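Acyl-coenzyme A oxidase (Caenorhabditis elegans, PDB 5K3I) catalyses the FAD-dependent desaturation of acyl-CoAs to (2E)-enoyl-CoAs, reducing oxygen to hydrogen peroxide, in the first step of peroxisomal beta-oxidation. Local coordinates at residues K187-N192 and V248-L253; I146-Q151 and N198-V203; G389-V394 and T432-N437. The protein carries 1 engineered substitution. One frame throughout, in Å; residues are numbered along the deposited sequence.

Contact 1: residues K187-N192 and V248-L253; sequences KWWPGN and VDNGFL. With FAD (flavin-adenine dinucleotide), chain I.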
# COMPACT_ATOMS: atom_id res chain seq x y z
N LYS A 187 20.51 -3.91 -19.50
CA LYS A 187 19.88 -2.75 -18.88
C LYS A 187 18.39 -3.03 -18.73
O LYS A 187 17.77 -3.65 -19.59
CB LYS A 187 20.12 -1.50 -19.72
CG LYS A 187 21.58 -1.10 -19.80
CD LYS A 187 22.09 -0.71 -18.42
CE LYS A 187 23.60 -0.56 -18.40
NZ LYS A 187 24.13 -0.37 -17.02
N TRP A 188 17.83 -2.59 -17.61
CA TRP A 188 16.52 -3.06 -17.19
C TRP A 188 16.00 -2.07 -16.16
O TRP A 188 16.70 -1.77 -15.19
CB TRP A 188 16.63 -4.47 -16.61
CG TRP A 188 15.34 -5.23 -16.50
CD1 TRP A 188 14.35 -5.03 -15.58
CD2 TRP A 188 14.91 -6.31 -17.33
NE1 TRP A 188 13.33 -5.92 -15.79
CE2 TRP A 188 13.64 -6.72 -16.86
CE3 TRP A 188 15.46 -6.96 -18.43
CZ2 TRP A 188 12.93 -7.75 -17.45
CZ3 TRP A 188 14.74 -7.99 -19.02
CH2 TRP A 188 13.49 -8.37 -18.52
N TRP A 189 14.80 -1.52 -16.43
CA TRP A 189 14.04 -0.50 -15.70
C TRP A 189 14.17 0.95 -16.18
O TRP A 189 13.30 1.75 -15.80
CB TRP A 189 14.32 -0.53 -14.20
CG TRP A 189 13.57 -1.60 -13.52
CD1 TRP A 189 14.05 -2.77 -13.00
CD2 TRP A 189 12.15 -1.63 -13.32
NE1 TRP A 189 13.03 -3.51 -12.47
CE2 TRP A 189 11.85 -2.83 -12.66
CE3 TRP A 189 11.11 -0.75 -13.63
CZ2 TRP A 189 10.55 -3.18 -12.31
CZ3 TRP A 189 9.83 -1.09 -13.28
CH2 TRP A 189 9.56 -2.30 -12.63
N PRO A 190 15.19 1.37 -16.93
CA PRO A 190 15.19 2.76 -17.42
C PRO A 190 13.86 3.10 -18.08
O PRO A 190 13.41 2.41 -19.00
CB PRO A 190 16.36 2.78 -18.41
CG PRO A 190 17.28 1.81 -17.84
CD PRO A 190 16.44 0.70 -17.34
N GLY A 191 13.24 4.17 -17.61
CA GLY A 191 11.93 4.53 -18.11
C GLY A 191 12.02 5.06 -19.53
O GLY A 191 12.99 5.71 -19.91
N ASN A 192 11.00 4.75 -20.32
CA ASN A 192 10.86 5.18 -21.71
C ASN A 192 11.94 4.57 -22.60
O ASN A 192 12.18 5.07 -23.70
CB ASN A 192 10.87 6.70 -21.83
CG ASN A 192 9.72 7.35 -21.07
OD1 ASN A 192 9.92 8.25 -20.26
ND2 ASN A 192 8.50 6.88 -21.34
N VAL A 248 4.54 4.92 -18.92
CA VAL A 248 5.97 4.83 -19.19
C VAL A 248 6.35 3.43 -19.65
O VAL A 248 5.99 2.43 -19.02
CB VAL A 248 6.78 5.23 -17.94
CG1 VAL A 248 8.22 4.85 -18.13
CG2 VAL A 248 6.65 6.73 -17.72
N ASP A 249 7.06 3.36 -20.78
CA ASP A 249 7.53 2.08 -21.32
C ASP A 249 8.92 1.74 -20.78
O ASP A 249 9.94 1.85 -21.48
CB ASP A 249 7.54 2.14 -22.84
CG ASP A 249 8.23 3.38 -23.36
OD1 ASP A 249 7.63 4.47 -23.26
OD2 ASP A 249 9.37 3.25 -23.84
N ASN A 250 8.95 1.30 -19.52
CA ASN A 250 10.22 0.88 -18.93
C ASN A 250 10.78 -0.27 -19.76
O ASN A 250 10.05 -1.17 -20.17
CB ASN A 250 10.02 0.46 -17.47
CG ASN A 250 9.61 1.62 -16.58
OD1 ASN A 250 8.42 1.89 -16.38
ND2 ASN A 250 10.59 2.32 -16.03
N GLY A 251 12.10 -0.24 -20.01
CA GLY A 251 12.67 -1.05 -21.06
C GLY A 251 13.86 -1.88 -20.62
O GLY A 251 14.45 -1.67 -19.56
N PHE A 252 14.18 -2.87 -21.47
CA PHE A 252 15.44 -3.58 -21.42
C PHE A 252 16.29 -3.20 -22.62
O PHE A 252 15.78 -2.80 -23.67
CB PHE A 252 15.26 -5.11 -21.35
CG PHE A 252 14.52 -5.72 -22.52
CD1 PHE A 252 15.14 -5.91 -23.76
CD2 PHE A 252 13.21 -6.16 -22.36
CE1 PHE A 252 14.45 -6.49 -24.81
CE2 PHE A 252 12.52 -6.75 -23.41
CZ PHE A 252 13.14 -6.91 -24.64
N LEU A 253 17.61 -3.33 -22.46
CA LEU A 253 18.54 -2.94 -23.52
C LEU A 253 19.78 -3.81 -23.48
O LEU A 253 20.41 -3.96 -22.43
CB LEU A 253 18.92 -1.46 -23.39
CG LEU A 253 20.03 -0.96 -24.32
CD1 LEU A 253 19.57 -1.04 -25.76
CD2 LEU A 253 20.40 0.46 -23.95
PA FAD I . 17.95 -4.95 -4.88
O1A FAD I . 19.21 -4.37 -4.30
O2A FAD I . 18.30 -6.02 -5.89
O5B FAD I . 17.06 -5.57 -3.65
C5B FAD I . 16.89 -4.66 -2.59
C4B FAD I . 16.68 -5.54 -1.34
O4B FAD I . 17.81 -6.06 -0.97
C3B FAD I . 16.21 -4.54 -0.28
O3B FAD I . 15.27 -5.12 0.51
C2B FAD I . 17.48 -4.16 0.50
O2B FAD I . 17.14 -4.28 1.95
C1B FAD I . 18.34 -5.09 0.22
N9A FAD I . 19.69 -4.66 -0.10
C8A FAD I . 20.27 -4.54 -1.31
N7A FAD I . 21.52 -4.13 -1.13
C5A FAD I . 21.72 -4.00 0.22
C6A FAD I . 22.79 -3.62 1.00
N6A FAD I . 24.15 -3.18 0.80
N1A FAD I . 22.68 -3.59 2.33
C2A FAD I . 21.52 -3.95 2.93
N3A FAD I . 20.47 -4.32 2.18
C4A FAD I . 20.58 -4.35 0.83
N1 FAD I . 16.71 2.38 -12.96
C2 FAD I . 17.42 3.18 -13.96
O2 FAD I . 18.60 3.00 -14.14
N3 FAD I . 16.64 4.20 -14.70
C4 FAD I . 15.22 4.37 -14.42
O4 FAD I . 14.59 5.16 -15.00
C4X FAD I . 14.51 3.53 -13.40
N5 FAD I . 13.10 3.68 -13.12
C5X FAD I . 12.46 2.83 -12.09
C6 FAD I . 11.09 3.01 -11.84
C7 FAD I . 10.48 2.19 -10.86
C7M FAD I . 9.00 2.63 -10.82
C8 FAD I . 11.22 1.23 -10.15
C8M FAD I . 10.54 0.36 -9.10
C9 FAD I . 12.59 1.06 -10.42
C9A FAD I . 13.20 1.88 -11.39
N10 FAD I . 14.66 1.73 -11.69
C10 FAD I . 15.29 2.56 -12.69
C1' FAD I . 15.47 0.75 -10.98
C2' FAD I . 15.86 1.29 -9.58
O2' FAD I . 16.88 2.24 -9.68
C3' FAD I . 16.33 0.08 -8.80
O3' FAD I . 15.29 -0.84 -8.86
C4' FAD I . 16.58 0.54 -7.37
O4' FAD I . 17.81 1.17 -7.32
C5' FAD I . 16.61 -0.65 -6.41
O5' FAD I . 17.81 -1.37 -6.61
P FAD I . 17.59 -2.97 -6.93
O1P FAD I . 16.52 -3.13 -8.00
O2P FAD I . 18.85 -3.63 -7.41
O3P FAD I . 17.05 -3.75 -5.58
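K187 and L253 form an antiparallel hydrogen-bonded pair: K187 N gives to L253 O at 2.9 Å, and L253 N returns a bond to K187 O. One step on, W188 and F252 make the non-hydrogen-bonded pair. Beyond it the chain leaves the strand as a loop, still bonded through W189 N to G251 O and G251 N to P190 O.

Side-chain amides grip the loop. N250 ND2 bonds W189 O over 2.8 Å at 156°, with that oxygen close to the plane of its amide, while N250 OD1 is taken by K242. N192 ND2 reaches D249 OD1 from above the carboxylate plane, 3.2 Å away, and also bonds N111 O, while N192 OD1 takes L115 N. CG of D249 stands between backbone N and carbonyl carbon (chi1 49°), which brings the carboxylate across N192, at about a right angle to its side chain; the carboxylate oxygens also meet K195 N and S196 OG.

W188 CE3 lies 3.5 Å from F252 CB, and the rings, 24° from parallel, are offset until there is little ring-on-ring contact.

The 189-191 loop is part of the FAD pocket: G191 N donates to FAD O4 at 3.1 Å, and W189 sets one ring face against the isoalloxazine, with FAD C9 3.8 Å above its plane.

Strand 251-255 is the middle of a three-stranded antiparallel sheet, flanked by 187-188 and 234-238. Helix 114-127 packs on N192 and V248, K187 NZ runs to E153, V203 and Q151, and H412 of the second subunit meets both tryptophan rings.

Contact 2: residues I146-Q151 and N198-V203; sequences IGTYAQ and NYAVVV. With FAD (flavin-adenine dinucleotide), chain I.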
# COMPACT_ATOMS: atom_id res chain seq x y z
N ILE A 146 14.32 11.75 -28.30
CA ILE A 146 13.74 11.30 -27.04
C ILE A 146 14.78 10.44 -26.33
O ILE A 146 15.36 9.53 -26.95
CB ILE A 146 12.43 10.54 -27.26
CG1 ILE A 146 11.41 11.45 -27.95
CG2 ILE A 146 11.87 10.01 -25.95
CD1 ILE A 146 10.12 10.75 -28.33
N GLY A 147 15.00 10.71 -25.04
CA GLY A 147 16.14 10.17 -24.33
C GLY A 147 15.75 9.62 -22.97
O GLY A 147 14.66 9.89 -22.45
N THR A 148 16.65 8.83 -22.40
CA THR A 148 16.48 8.34 -21.04
C THR A 148 17.85 8.05 -20.45
O THR A 148 18.89 8.22 -21.11
CB THR A 148 15.60 7.09 -21.01
OG1 THR A 148 15.38 6.70 -19.65
CG2 THR A 148 16.29 5.95 -21.75
N TYR A 149 17.85 7.61 -19.19
CA TYR A 149 19.05 7.38 -18.41
C TYR A 149 19.05 5.90 -18.05
O TYR A 149 18.18 5.44 -17.31
CB TYR A 149 19.07 8.26 -17.16
CG TYR A 149 20.33 8.11 -16.34
CD1 TYR A 149 21.49 8.78 -16.71
CD2 TYR A 149 20.37 7.29 -15.23
CE1 TYR A 149 22.64 8.65 -15.97
CE2 TYR A 149 21.51 7.14 -14.48
CZ TYR A 149 22.65 7.82 -14.86
OH TYR A 149 23.80 7.67 -14.12
N ALA A 150 20.02 5.15 -18.58
CA ALA A 150 20.07 3.70 -18.45
C ALA A 150 21.20 3.28 -17.52
O ALA A 150 22.34 3.08 -17.95
CB ALA A 150 20.22 3.05 -19.83
N GLN A 151 20.88 3.12 -16.24
CA GLN A 151 21.82 2.66 -15.22
C GLN A 151 21.57 1.22 -14.79
O GLN A 151 22.44 0.36 -14.94
CB GLN A 151 21.74 3.60 -14.02
CG GLN A 151 22.71 3.31 -12.91
CD GLN A 151 22.78 4.45 -11.91
OE1 GLN A 151 23.38 5.49 -12.18
NE2 GLN A 151 22.15 4.27 -10.75
N ASN A 198 14.99 7.08 -28.59
CA ASN A 198 15.96 6.71 -29.62
C ASN A 198 17.40 7.01 -29.23
O ASN A 198 18.32 6.61 -29.96
CB ASN A 198 15.63 7.38 -30.97
CG ASN A 198 15.21 8.82 -30.84
OD1 ASN A 198 15.55 9.51 -29.86
ND2 ASN A 198 14.48 9.31 -31.83
N TYR A 199 17.63 7.70 -28.11
CA TYR A 199 18.95 7.84 -27.51
C TYR A 199 18.88 7.52 -26.02
O TYR A 199 17.81 7.58 -25.40
CB TYR A 199 19.52 9.26 -27.69
CG TYR A 199 20.01 9.57 -29.08
CD1 TYR A 199 19.11 9.82 -30.12
CD2 TYR A 199 21.37 9.66 -29.36
CE1 TYR A 199 19.55 10.12 -31.40
CE2 TYR A 199 21.82 9.97 -30.62
CZ TYR A 199 20.91 10.19 -31.64
OH TYR A 199 21.36 10.49 -32.91
N ALA A 200 20.02 7.17 -25.44
CA ALA A 200 20.09 7.03 -23.99
C ALA A 200 21.50 7.35 -23.49
O ALA A 200 22.49 7.08 -24.17
CB ALA A 200 19.68 5.63 -23.55
N VAL A 201 21.56 7.91 -22.29
CA VAL A 201 22.78 7.88 -21.48
C VAL A 201 22.86 6.53 -20.78
O VAL A 201 21.87 6.06 -20.21
CB VAL A 201 22.79 9.05 -20.47
CG1 VAL A 201 23.79 8.80 -19.36
CG2 VAL A 201 23.06 10.37 -21.19
N VAL A 202 24.02 5.89 -20.83
CA VAL A 202 24.16 4.50 -20.43
C VAL A 202 25.36 4.33 -19.52
O VAL A 202 26.49 4.64 -19.91
CB VAL A 202 24.28 3.56 -21.64
CG1 VAL A 202 24.34 2.12 -21.17
CG2 VAL A 202 23.11 3.75 -22.58
N VAL A 203 25.13 3.83 -18.30
CA VAL A 203 26.19 3.59 -17.34
C VAL A 203 26.80 2.22 -17.62
O VAL A 203 26.09 1.22 -17.71
CB VAL A 203 25.64 3.64 -15.90
CG1 VAL A 203 26.75 3.33 -14.91
CG2 VAL A 203 25.00 4.98 -15.62
PA FAD I . 17.95 -4.95 -4.88
O1A FAD I . 19.21 -4.37 -4.30
O2A FAD I . 18.30 -6.02 -5.89
O5B FAD I . 17.06 -5.57 -3.65
C5B FAD I . 16.89 -4.66 -2.59
C4B FAD I . 16.68 -5.54 -1.34
O4B FAD I . 17.81 -6.06 -0.97
C3B FAD I . 16.21 -4.54 -0.28
O3B FAD I . 15.27 -5.12 0.51
C2B FAD I . 17.48 -4.16 0.50
O2B FAD I . 17.14 -4.28 1.95
C1B FAD I . 18.34 -5.09 0.22
N9A FAD I . 19.69 -4.66 -0.10
C8A FAD I . 20.27 -4.54 -1.31
N7A FAD I . 21.52 -4.13 -1.13
C5A FAD I . 21.72 -4.00 0.22
C6A FAD I . 22.79 -3.62 1.00
N6A FAD I . 24.15 -3.18 0.80
N1A FAD I . 22.68 -3.59 2.33
C2A FAD I . 21.52 -3.95 2.93
N3A FAD I . 20.47 -4.32 2.18
C4A FAD I . 20.58 -4.35 0.83
N1 FAD I . 16.71 2.38 -12.96
C2 FAD I . 17.42 3.18 -13.96
O2 FAD I . 18.60 3.00 -14.14
N3 FAD I . 16.64 4.20 -14.70
C4 FAD I . 15.22 4.37 -14.42
O4 FAD I . 14.59 5.16 -15.00
C4X FAD I . 14.51 3.53 -13.40
N5 FAD I . 13.10 3.68 -13.12
C5X FAD I . 12.46 2.83 -12.09
C6 FAD I . 11.09 3.01 -11.84
C7 FAD I . 10.48 2.19 -10.86
C7M FAD I . 9.00 2.63 -10.82
C8 FAD I . 11.22 1.23 -10.15
C8M FAD I . 10.54 0.36 -9.10
C9 FAD I . 12.59 1.06 -10.42
C9A FAD I . 13.20 1.88 -11.39
N10 FAD I . 14.66 1.73 -11.69
C10 FAD I . 15.29 2.56 -12.69
C1' FAD I . 15.47 0.75 -10.98
C2' FAD I . 15.86 1.29 -9.58
O2' FAD I . 16.88 2.24 -9.68
C3' FAD I . 16.33 0.08 -8.80
O3' FAD I . 15.29 -0.84 -8.86
C4' FAD I . 16.58 0.54 -7.37
O4' FAD I . 17.81 1.17 -7.32
C5' FAD I . 16.61 -0.65 -6.41
O5' FAD I . 17.81 -1.37 -6.61
P FAD I . 17.59 -2.97 -6.93
O1P FAD I . 16.52 -3.13 -8.00
O2P FAD I . 18.85 -3.63 -7.41
O3P FAD I . 17.05 -3.75 -5.58
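Y149 meets V201 and V203 of the neighbouring strand obliquely in a parallel beta pair, 147-150 beside 199-203, part of the mixed sheet in the beta domain of this acyl-CoA oxidase. The two strand axes approach to 4.6 Å and run only 13° from parallel. With CG anti to the backbone N (chi1 -177°), the tyrosine is carried along the sheet: Y149 CD1 comes to 3.5 Å from V201 CG1, and further out Y149 OH lies 3.3 Å from V203 CG2. Helix 114-127 covers this face, M119 and A123 touching Y149 and F120 touching V201.

Q151 and V203 lie side by side and point the same way, the glutamine's CG passing the valine's CG2. Y149 OH donates to Q151 OE1 at 2.9 Å; the oxygen sits at the edge of the ring, in its plane, and the bond ties down both side chains.

A150 CB and V202 CG2 meet loosely on the other face. T148 also points there, its CG2 beside A200 CB and its OG1 bonded to G191 O.

Between the strands V201 N to T148 O, A150 N to V201 O and V203 N to A150 O make the ladder. At the start of the pair N198 replaces one rung with its side chain: I146 N donates to N198 OD1 at 3.0 Å, while I146 O takes both N198 N and Y199 N.

The strand end at 149-151 meets the flavin's pyrimidine ring. Q151 N donates to FAD O2 at 3.1 Å, and FAD N3 gives its hydrogen to Y149 O at 3.3 Å.

Contact 3: residues G389-V394 and T432-N437; sequences GLKSVV and TYAGEN. Engineered in segment 432-437: A434 (natural residue Glu). With FAD (flavin-adenine dinucleotide), chain I.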
# COMPACT_ATOMS: atom_id res chain seq x y z
N GLY A 389 18.40 10.00 3.59
CA GLY A 389 17.38 9.78 4.59
C GLY A 389 16.03 10.34 4.19
O GLY A 389 15.00 9.67 4.34
N LEU A 390 16.02 11.58 3.68
CA LEU A 390 14.74 12.23 3.39
C LEU A 390 13.99 11.50 2.30
O LEU A 390 12.77 11.32 2.41
CB LEU A 390 14.95 13.68 2.96
CG LEU A 390 14.90 14.81 3.99
CD1 LEU A 390 15.11 16.14 3.29
CD2 LEU A 390 13.57 14.80 4.73
N LYS A 391 14.68 11.05 1.26
CA LYS A 391 13.99 10.33 0.21
C LYS A 391 13.37 9.05 0.76
O LYS A 391 12.32 8.62 0.29
CB LYS A 391 14.95 10.06 -0.96
CG LYS A 391 15.52 8.65 -1.07
CD LYS A 391 14.49 7.76 -1.73
CE LYS A 391 15.07 6.61 -2.42
NZ LYS A 391 13.97 5.91 -3.11
N SER A 392 13.99 8.45 1.78
CA SER A 392 13.47 7.21 2.34
C SER A 392 12.31 7.42 3.30
O SER A 392 11.32 6.67 3.26
CB SER A 392 14.60 6.44 3.02
OG SER A 392 15.82 6.56 2.29
N VAL A 393 12.39 8.43 4.19
CA VAL A 393 11.30 8.67 5.13
C VAL A 393 10.09 9.25 4.42
O VAL A 393 8.95 8.80 4.63
CB VAL A 393 11.77 9.58 6.27
CG1 VAL A 393 10.61 9.89 7.22
CG2 VAL A 393 12.92 8.94 7.03
N VAL A 394 10.30 10.24 3.55
CA VAL A 394 9.19 10.92 2.88
C VAL A 394 8.38 9.92 2.08
O VAL A 394 7.15 9.90 2.13
CB VAL A 394 9.72 12.05 1.98
CG1 VAL A 394 8.63 12.55 1.05
CG2 VAL A 394 10.28 13.18 2.81
N THR A 432 11.51 2.46 -3.93
CA THR A 432 12.57 1.66 -4.53
C THR A 432 13.42 2.41 -5.55
O THR A 432 14.65 2.26 -5.53
CB THR A 432 12.00 0.40 -5.18
OG1 THR A 432 10.92 0.75 -6.06
CG2 THR A 432 11.50 -0.57 -4.11
N TYR A 433 12.86 3.23 -6.43
CA TYR A 433 13.72 3.93 -7.37
C TYR A 433 14.51 5.03 -6.65
O TYR A 433 14.19 5.45 -5.53
CB TYR A 433 12.95 4.50 -8.56
CG TYR A 433 11.93 5.62 -8.34
CD1 TYR A 433 12.33 6.91 -8.00
CD2 TYR A 433 10.58 5.41 -8.60
CE1 TYR A 433 11.41 7.94 -7.84
CE2 TYR A 433 9.66 6.43 -8.45
CZ TYR A 433 10.07 7.69 -8.07
OH TYR A 433 9.13 8.68 -7.93
N ALA A 434 15.57 5.48 -7.33
CA ALA A 434 16.51 6.46 -6.82
C ALA A 434 17.20 6.00 -5.54
O ALA A 434 17.61 6.82 -4.72
CB ALA A 434 15.84 7.82 -6.60
N GLY A 435 17.34 4.69 -5.37
CA GLY A 435 17.99 4.14 -4.19
C GLY A 435 17.02 3.37 -3.31
O GLY A 435 16.09 3.97 -2.78
N GLU A 436 17.18 2.06 -3.18
CA GLU A 436 16.36 1.30 -2.24
C GLU A 436 16.35 1.96 -0.86
O GLU A 436 17.40 2.36 -0.35
CB GLU A 436 16.86 -0.14 -2.13
CG GLU A 436 15.76 -1.19 -2.22
CD GLU A 436 14.78 -1.09 -1.05
OE1 GLU A 436 13.56 -1.09 -1.30
OE2 GLU A 436 15.24 -1.01 0.10
N ASN A 437 15.16 2.07 -0.27
CA ASN A 437 14.99 2.80 0.99
C ASN A 437 15.88 2.27 2.10
O ASN A 437 16.48 3.05 2.85
CB ASN A 437 13.53 2.73 1.43
CG ASN A 437 12.69 3.81 0.81
OD1 ASN A 437 11.53 4.02 1.20
ND2 ASN A 437 13.27 4.52 -0.14
PA FAD I . 17.95 -4.95 -4.88
O1A FAD I . 19.21 -4.37 -4.30
O2A FAD I . 18.30 -6.02 -5.89
O5B FAD I . 17.06 -5.57 -3.65
C5B FAD I . 16.89 -4.66 -2.59
C4B FAD I . 16.68 -5.54 -1.34
O4B FAD I . 17.81 -6.06 -0.97
C3B FAD I . 16.21 -4.54 -0.28
O3B FAD I . 15.27 -5.12 0.51
C2B FAD I . 17.48 -4.16 0.50
O2B FAD I . 17.14 -4.28 1.95
C1B FAD I . 18.34 -5.09 0.22
N9A FAD I . 19.69 -4.66 -0.10
C8A FAD I . 20.27 -4.54 -1.31
N7A FAD I . 21.52 -4.13 -1.13
C5A FAD I . 21.72 -4.00 0.22
C6A FAD I . 22.79 -3.62 1.00
N6A FAD I . 24.15 -3.18 0.80
N1A FAD I . 22.68 -3.59 2.33
C2A FAD I . 21.52 -3.95 2.93
N3A FAD I . 20.47 -4.32 2.18
C4A FAD I . 20.58 -4.35 0.83
N1 FAD I . 16.71 2.38 -12.96
C2 FAD I . 17.42 3.18 -13.96
O2 FAD I . 18.60 3.00 -14.14
N3 FAD I . 16.64 4.20 -14.70
C4 FAD I . 15.22 4.37 -14.42
O4 FAD I . 14.59 5.16 -15.00
C4X FAD I . 14.51 3.53 -13.40
N5 FAD I . 13.10 3.68 -13.12
C5X FAD I . 12.46 2.83 -12.09
C6 FAD I . 11.09 3.01 -11.84
C7 FAD I . 10.48 2.19 -10.86
C7M FAD I . 9.00 2.63 -10.82
C8 FAD I . 11.22 1.23 -10.15
C8M FAD I . 10.54 0.36 -9.10
C9 FAD I . 12.59 1.06 -10.42
C9A FAD I . 13.20 1.88 -11.39
N10 FAD I . 14.66 1.73 -11.69
C10 FAD I . 15.29 2.56 -12.69
C1' FAD I . 15.47 0.75 -10.98
C2' FAD I . 15.86 1.29 -9.58
O2' FAD I . 16.88 2.24 -9.68
C3' FAD I . 16.33 0.08 -8.80
O3' FAD I . 15.29 -0.84 -8.86
C4' FAD I . 16.58 0.54 -7.37
O4' FAD I . 17.81 1.17 -7.32
C5' FAD I . 16.61 -0.65 -6.41
O5' FAD I . 17.81 -1.37 -6.61
P FAD I . 17.59 -2.97 -6.93
O1P FAD I . 16.52 -3.13 -8.00
O2P FAD I . 18.85 -3.63 -7.41
O3P FAD I . 17.05 -3.75 -5.58
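K391 reaches out of helix 380-407 into the loop 432-437 and gives its NZ to Y433 O, modelled at a doubtfully short 2.5 Å. The lysine chain bends at chi2 (81°) and then runs extended, which puts the ammonium among backbone carbonyls; G430 O is a further partner. The lysine ties helix 380-407 to the 430-433 loop beside the engineered A434.

Y433, probably part of the substrate site as in related enzymes, has CG between its backbone N and carbonyl carbon (chi1 67°). The backbone sets Y433 CB 3.9 Å from FAD C9A, and the torsion turns the ring edge to FAD C7M. T432 OG1 is fixed by G429 O. A434 replaces a glutamate predicted to be the catalytic proton acceptor; its CB points toward the helix, and its O is bonded by R295 NE.

N437 CG packs 3.8 Å from S392 CA, close to the bound ATP. With an alanine here, a gap would probably open beside S392 and the amide would be lost from the nucleotide pocket. S392 turns OG back to S388 O, while its backbone O takes a hydrogen bond from the adenine amino group of ATP.

E436 is the N-cap of helix 437-456: OE2 bonds M438 N, and E436 CG rests 3.7 Å from FAD C5B. The contact joins helix 380-407 to the start of 437-456, whose M440 touches K391 and S392; helix 292-319 packs on Y433 and A434, and M407 of the second subunit on T432 and E436.

All three contacts are largely buried and all touch the same FAD, yet they come from different parts of the fold. Contacts 1 and 2 belong to the beta domain, their centres about 9 Å apart and their segments alternating along the chain. They meet directly where P190 packs on Y149 and A150, and backbone groups of both hold the flavin's pyrimidine end. Contact 3 lies in the helical part, closer to the centre of the chain, its centre about 20 Å from that of contact 1 and about 22 Å from that of contact 2. There the ladders of strand bonds give way to one lysine bonding loop carbonyls, its flavin contacts fall on the dimethylbenzene end and the adenosine ribose, and ATP is a second ligand.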